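Local structure of malonyl-CoA-[acyl-carrier-protein] transacylase (Coxiella burnetii, 3TQE) at residues A145-I150 against D169-S174; V200-P203 against L208-P211. The protein probably transfers the malonyl group of malonyl-CoA onto holo-acyl carrier protein, the step that supplies malonyl-ACP for fatty acid synthesis. All coordinates share one frame; numbering follows the deposited sequence.

Interaction 1 of 2, residues A145-I150 against D169-S174; sequences AEIESI and DQTVIS
With CG1 of Ile-147 set beside the backbone N and anti to the carbonyl carbon (chi1 -68°) and CD1 extended beyond it (chi2 164°), the long branch of this helix residue reaches Thr-171, while the CG2 branch, anti to the backbone N, is directed at Ile-173. On the strand, Ile-173 has chi1 of 65°; this places CG1 between the backbone N and the carbonyl carbon and brings CG2 round to the helix. Two separate touches result. Ile-147 CD1 meets Thr-171 end on, 3.6 Å from CB and 3.7 Å from OG1, the two side chains reaching toward each other. The second touch is methyl to methyl: CG2 of Ile-147 lies 3.7 Å from CG2 of Ile-173, where the side chains cross obliquely. No hydrogen bond joins the two segments, and their closest CA atoms, those of Ile-147 and Thr-171, are 8.1 Å apart, a gap bridged by side chains alone. The arrangement is that of a helix laid on one face of a beta sheet: helix 144-155 covers strand 170-174 in the ferredoxin-like small subdomain of the acyltransferase fold. Strand alternation supports this reading, since the CB atoms of Thr-171 and Ile-173 point toward the helix whereas that of Val-172, between them, points away. Ile-139 of the adjoining strand 134-140 touches both isoleucines and widens the same apolar layer. Ala-183 and Leu-184 of helix 177-189 also pack on Ile-173, and Ile-150, one turn along from Ile-147, rests on Met-186 and Ala-187 of that second helix.

Interaction 2 of 2, residues V200-P203 against L208-P211; sequences VSVP and LMQP
Pro-203 and Val-202 receive the bent side chain of Met-209, a selenomethionine in this crystal, where the chain turns back from an irregular loop into a 3-10 turn leading to helix 210-220. The loop joins strand 194-197 to helix 210-220 in the acyltransferase fold and carries His-205, the predicted active-site histidine, between the two segments. In the first shell the terminal methyl CE of Met-209 does most of the touching. It lies 3.7 Å from CD of the Pro-203 ring and 3.8 Å from CG1 of Val-202, reaching both neighbouring residues. The side chains of Met-209 and Val-202 cross at about a right angle, whereas Met-209 runs obliquely to the proline ring. Leu-208 supplies a second apolar touch: its CD1 is 3.8 Å from CG of Pro-203, again with the side chains nearly perpendicular. CB of Met-209 points neither at the loop nor away from it; bends at chi2 (-60°) and chi3 (99°) turn the chain so that CE meets the loop. Val-202 has CG1 anti to the backbone N (chi1 176°), the branch that meets this methyl.

Farther out, Met-125 and Ala-128 of helix 111-128 touch Met-209, and Gln-126 of the same helix touches Val-202. Val-129, just beyond that helix, packs on both Pro-203 and Leu-208, so one outside residue spans the two sides of the contact. The Met-209 side chain is about 6 Å from that of His-205, which places this packing beside the predicted catalytic site. No hydrogen bond links the segments; their closest approach is a van der Waals one, CE of Met-209 standing 3.4 Å from the carbonyl O of Pro-203.

In the fold
Neither contact has a hydrogen bond between its segments, and both are largely apolar, yet they join different elements. Interaction 1, wholly buried, fastens a helix to a strand of the small subdomain's sheet through branched side chains; interaction 2, mostly buried but with Leu-208 partly exposed, folds an irregular loop against a nearby 3-10 turn, using a proline ring and the bent selenoether chain of Met-209. The second buries more surface, 181 against 123 Å², and lies nearer the predicted active site. Their centres are 18 Å apart, but in the conformer described Ser-174 touches Pro-203 and its OG is hydrogen-bonded to Ser-204 O, tying the end of an inner strand to the loop of interaction 2.

Interaction 1 of 2, residues A145-I150 against D169-S174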
loop_
_atom_site.group_PDB
_atom_site.type_symbol
_atom_site.label_atom_id
_atom_site.label_comp_id
_atom_site.label_asym_id
_atom_site.label_seq_id
_atom_site.Cartn_x
_atom_site.Cartn_y
_atom_site.Cartn_z
ATOM N N ALA A 145 -3.923 12.947 -17.612
ATOM C CA ALA A 145 -4.389 13.019 -18.998
ATOM C C ALA A 145 -3.231 12.935 -19.981
ATOM O O ALA A 145 -3.309 12.239 -21.001
ATOM C CB ALA A 145 -5.158 14.301 -19.220
ATOM N N GLU A 146 -2.174 13.673 -19.674
ATOM C CA GLU A 146 -0.997 13.709 -20.529
ATOM C C GLU A 146 -0.382 12.320 -20.552
ATOM O O GLU A 146 -0.005 11.801 -21.604
ATOM C CB GLU A 146 -0.007 14.738 -20.003
ATOM C CG GLU A 146 -0.441 16.170 -20.348
ATOM C CD GLU A 146 0.339 17.253 -19.612
ATOM O OE1 GLU A 146 0.675 17.066 -18.412
ATOM O OE2 GLU A 146 0.593 18.312 -20.240
ATOM N N ILE A 147 -0.318 11.704 -19.385
ATOM C CA ILE A 147 0.294 10.392 -19.288
ATOM C C ILE A 147 -0.571 9.335 -19.958
ATOM O O ILE A 147 -0.059 8.415 -20.582
ATOM C CB ILE A 147 0.624 10.031 -17.828
ATOM C CG1 ILE A 147 1.738 10.953 -17.321
ATOM C CG2 ILE A 147 1.035 8.559 -17.682
ATOM C CD1 ILE A 147 1.911 10.975 -15.839
ATOM N N GLU A 148 -1.886 9.422 -19.811
ATOM C CA GLU A 148 -2.754 8.483 -20.508
ATOM C C GLU A 148 -2.539 8.562 -22.015
ATOM O O GLU A 148 -2.496 7.543 -22.670
ATOM C CB GLU A 148 -4.219 8.760 -20.201
ATOM C CG GLU A 148 -4.620 8.380 -18.815
ATOM C CD GLU A 148 -6.059 8.791 -18.491
ATOM O OE1 GLU A 148 -6.653 9.599 -19.246
ATOM O OE2 GLU A 148 -6.602 8.299 -17.479
ATOM N N SER A 149 -2.421 9.771 -22.551
ATOM C CA SER A 149 -2.221 9.954 -23.974
ATOM C C SER A 149 -0.900 9.335 -24.404
ATOM O O SER A 149 -0.815 8.644 -25.414
ATOM C CB SER A 149 -2.194 11.433 -24.295
ATOM O OG SER A 149 -1.954 11.642 -25.657
ATOM N N ILE A 150 0.129 9.608 -23.625
ATOM C CA ILE A 150 1.442 9.023 -23.894
ATOM C C ILE A 150 1.372 7.516 -23.928
ATOM O O ILE A 150 1.926 6.861 -24.807
ATOM C CB ILE A 150 2.471 9.447 -22.863
ATOM C CG1 ILE A 150 2.865 10.908 -23.100
ATOM C CG2 ILE A 150 3.720 8.535 -22.929
ATOM C CD1 ILE A 150 3.616 11.520 -21.937
ATOM N N ASP A 169 1.168 15.299 -9.650
ATOM C CA ASP A 169 2.073 15.224 -10.784
ATOM C C ASP A 169 3.029 14.055 -10.639
ATOM O O ASP A 169 4.146 14.115 -11.131
ATOM C CB ASP A 169 2.813 16.549 -10.956
ATOM C CG ASP A 169 3.906 16.781 -9.910
ATOM O OD1 ASP A 169 3.853 16.201 -8.802
ATOM O OD2 ASP A 169 4.833 17.576 -10.208
ATOM N N GLN A 170 2.602 12.978 -9.976
ATOM C CA GLN A 170 3.444 11.807 -9.807
ATOM C C GLN A 170 2.606 10.575 -10.105
ATOM O O GLN A 170 1.650 10.271 -9.381
ATOM C CB GLN A 170 4.001 11.749 -8.393
ATOM C CG GLN A 170 4.894 10.575 -8.107
ATOM C CD GLN A 170 5.504 10.638 -6.707
ATOM O OE1 GLN A 170 5.797 11.713 -6.183
ATOM N NE2 GLN A 170 5.705 9.479 -6.105
ATOM N N THR A 171 2.952 9.874 -11.166
ATOM C CA THR A 171 2.184 8.723 -11.584
ATOM C C THR A 171 3.178 7.634 -11.891
ATOM O O THR A 171 4.193 7.899 -12.508
ATOM C CB THR A 171 1.336 9.042 -12.858
ATOM O OG1 THR A 171 0.370 10.076 -12.581
ATOM C CG2 THR A 171 0.599 7.813 -13.396
ATOM N N VAL A 172 2.864 6.414 -11.511
ATOM C CA VAL A 172 3.631 5.234 -11.921
ATOM C C VAL A 172 2.850 4.524 -12.999
ATOM O O VAL A 172 1.644 4.362 -12.898
ATOM C CB VAL A 172 3.876 4.281 -10.749
ATOM C CG1 VAL A 172 4.642 3.061 -11.190
ATOM C CG2 VAL A 172 4.605 5.009 -9.621
ATOM N N ILE A 173 3.551 4.185 -14.077
ATOM C CA ILE A 173 2.996 3.387 -15.148
ATOM C C ILE A 173 3.526 1.966 -15.074
ATOM O O ILE A 173 4.541 1.698 -14.458
ATOM C CB ILE A 173 3.279 4.016 -16.531
ATOM C CG1 ILE A 173 4.779 4.052 -16.854
ATOM C CG2 ILE A 173 2.644 5.411 -16.579
ATOM C CD1 ILE A 173 5.109 4.428 -18.340
ATOM N N SER A 174 2.806 1.061 -15.697
ATOM C CA SER A 174 3.093 -0.343 -15.644
ATOM C C SER A 174 2.757 -0.991 -16.971
ATOM O O SER A 174 1.843 -0.548 -17.643
ATOM C CB SER A 174 2.207 -0.947 -14.563
ATOM O OG SER A 174 2.575 -2.265 -14.332
#

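Interaction 2 of 2, residues V200-P203 against L208-P211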
loop_
_atom_site.group_PDB
_atom_site.type_symbol
_atom_site.label_atom_id
_atom_site.label_comp_id
_atom_site.label_asym_id
_atom_site.label_seq_id
_atom_site.Cartn_x
_atom_site.Cartn_y
_atom_site.Cartn_z
ATOM N N VAL A 200 11.436 -2.678 -9.855
ATOM C CA VAL A 200 10.555 -3.824 -9.683
ATOM C C VAL A 200 10.473 -4.546 -11.025
ATOM O O VAL A 200 10.679 -3.956 -12.082
ATOM C CB VAL A 200 9.153 -3.405 -9.216
ATOM C CG1 VAL A 200 9.213 -2.760 -7.823
ATOM C CG2 VAL A 200 8.504 -2.461 -10.233
ATOM N N SER A 201 10.245 -5.842 -10.978
ATOM C CA SER A 201 10.076 -6.626 -12.195
ATOM C C SER A 201 8.582 -6.704 -12.510
ATOM O O SER A 201 8.184 -6.810 -13.665
ATOM C CB SER A 201 10.678 -8.035 -12.028
ATOM O OG SER A 201 10.043 -8.775 -10.977
ATOM N N VAL A 202 7.753 -6.634 -11.475
ATOM C CA VAL A 202 6.361 -7.037 -11.601
ATOM C C VAL A 202 5.510 -5.864 -12.011
ATOM O O VAL A 202 5.484 -4.866 -11.305
ATOM C CB VAL A 202 5.854 -7.561 -10.247
ATOM C CG1 VAL A 202 4.365 -7.892 -10.322
ATOM C CG2 VAL A 202 6.680 -8.778 -9.842
ATOM N N PRO A 203 4.824 -5.955 -13.156
ATOM C CA PRO A 203 4.019 -4.830 -13.606
ATOM C C PRO A 203 2.626 -4.864 -12.990
ATOM O O PRO A 203 1.664 -5.336 -13.569
ATOM C CB PRO A 203 3.960 -5.042 -15.111
ATOM C CG PRO A 203 3.956 -6.532 -15.255
ATOM C CD PRO A 203 4.888 -7.028 -14.169
ATOM N N LEU A 208 -1.734 -7.068 -17.237
ATOM C CA LEU A 208 -0.800 -8.181 -17.158
ATOM C C LEU A 208 -0.910 -8.979 -15.876
ATOM O O LEU A 208 -0.429 -10.097 -15.806
ATOM C CB LEU A 208 0.632 -7.711 -17.323
ATOM C CG LEU A 208 0.911 -7.058 -18.667
ATOM C CD1 LEU A 208 2.361 -6.671 -18.695
ATOM C CD2 LEU A 208 0.554 -8.007 -19.816
HETATM N N MSE A 209 -1.554 -8.406 -14.863
HETATM C CA MSE A 209 -1.774 -9.120 -13.632
HETATM C C MSE A 209 -2.996 -10.018 -13.681
HETATM O O MSE A 209 -3.282 -10.701 -12.707
HETATM C CB MSE A 209 -1.920 -8.136 -12.488
HETATM C CG MSE A 209 -0.677 -7.462 -12.056
HETATM SE SE MSE A 209 0.747 -8.642 -11.429
HETATM C CE MSE A 209 1.788 -8.667 -13.052
ATOM N N GLN A 210 -3.724 -10.054 -14.800
ATOM C CA GLN A 210 -4.933 -10.839 -14.806
ATOM C C GLN A 210 -4.714 -12.315 -14.401
ATOM O O GLN A 210 -5.522 -12.867 -13.680
ATOM C CB GLN A 210 -5.645 -10.746 -16.143
ATOM C CG GLN A 210 -7.025 -11.372 -16.119
ATOM C CD GLN A 210 -8.003 -10.670 -15.184
ATOM O OE1 GLN A 210 -8.139 -9.450 -15.208
ATOM N NE2 GLN A 210 -8.691 -11.454 -14.349
ATOM N N PRO A 211 -3.619 -12.948 -14.826
ATOM C CA PRO A 211 -3.452 -14.339 -14.398
ATOM C C PRO A 211 -3.336 -14.466 -12.890
ATOM O O PRO A 211 -3.813 -15.430 -12.303
ATOM C CB PRO A 211 -2.141 -14.745 -15.060
ATOM C CG PRO A 211 -2.027 -13.842 -16.228
ATOM C CD PRO A 211 -2.617 -12.551 -15.830
#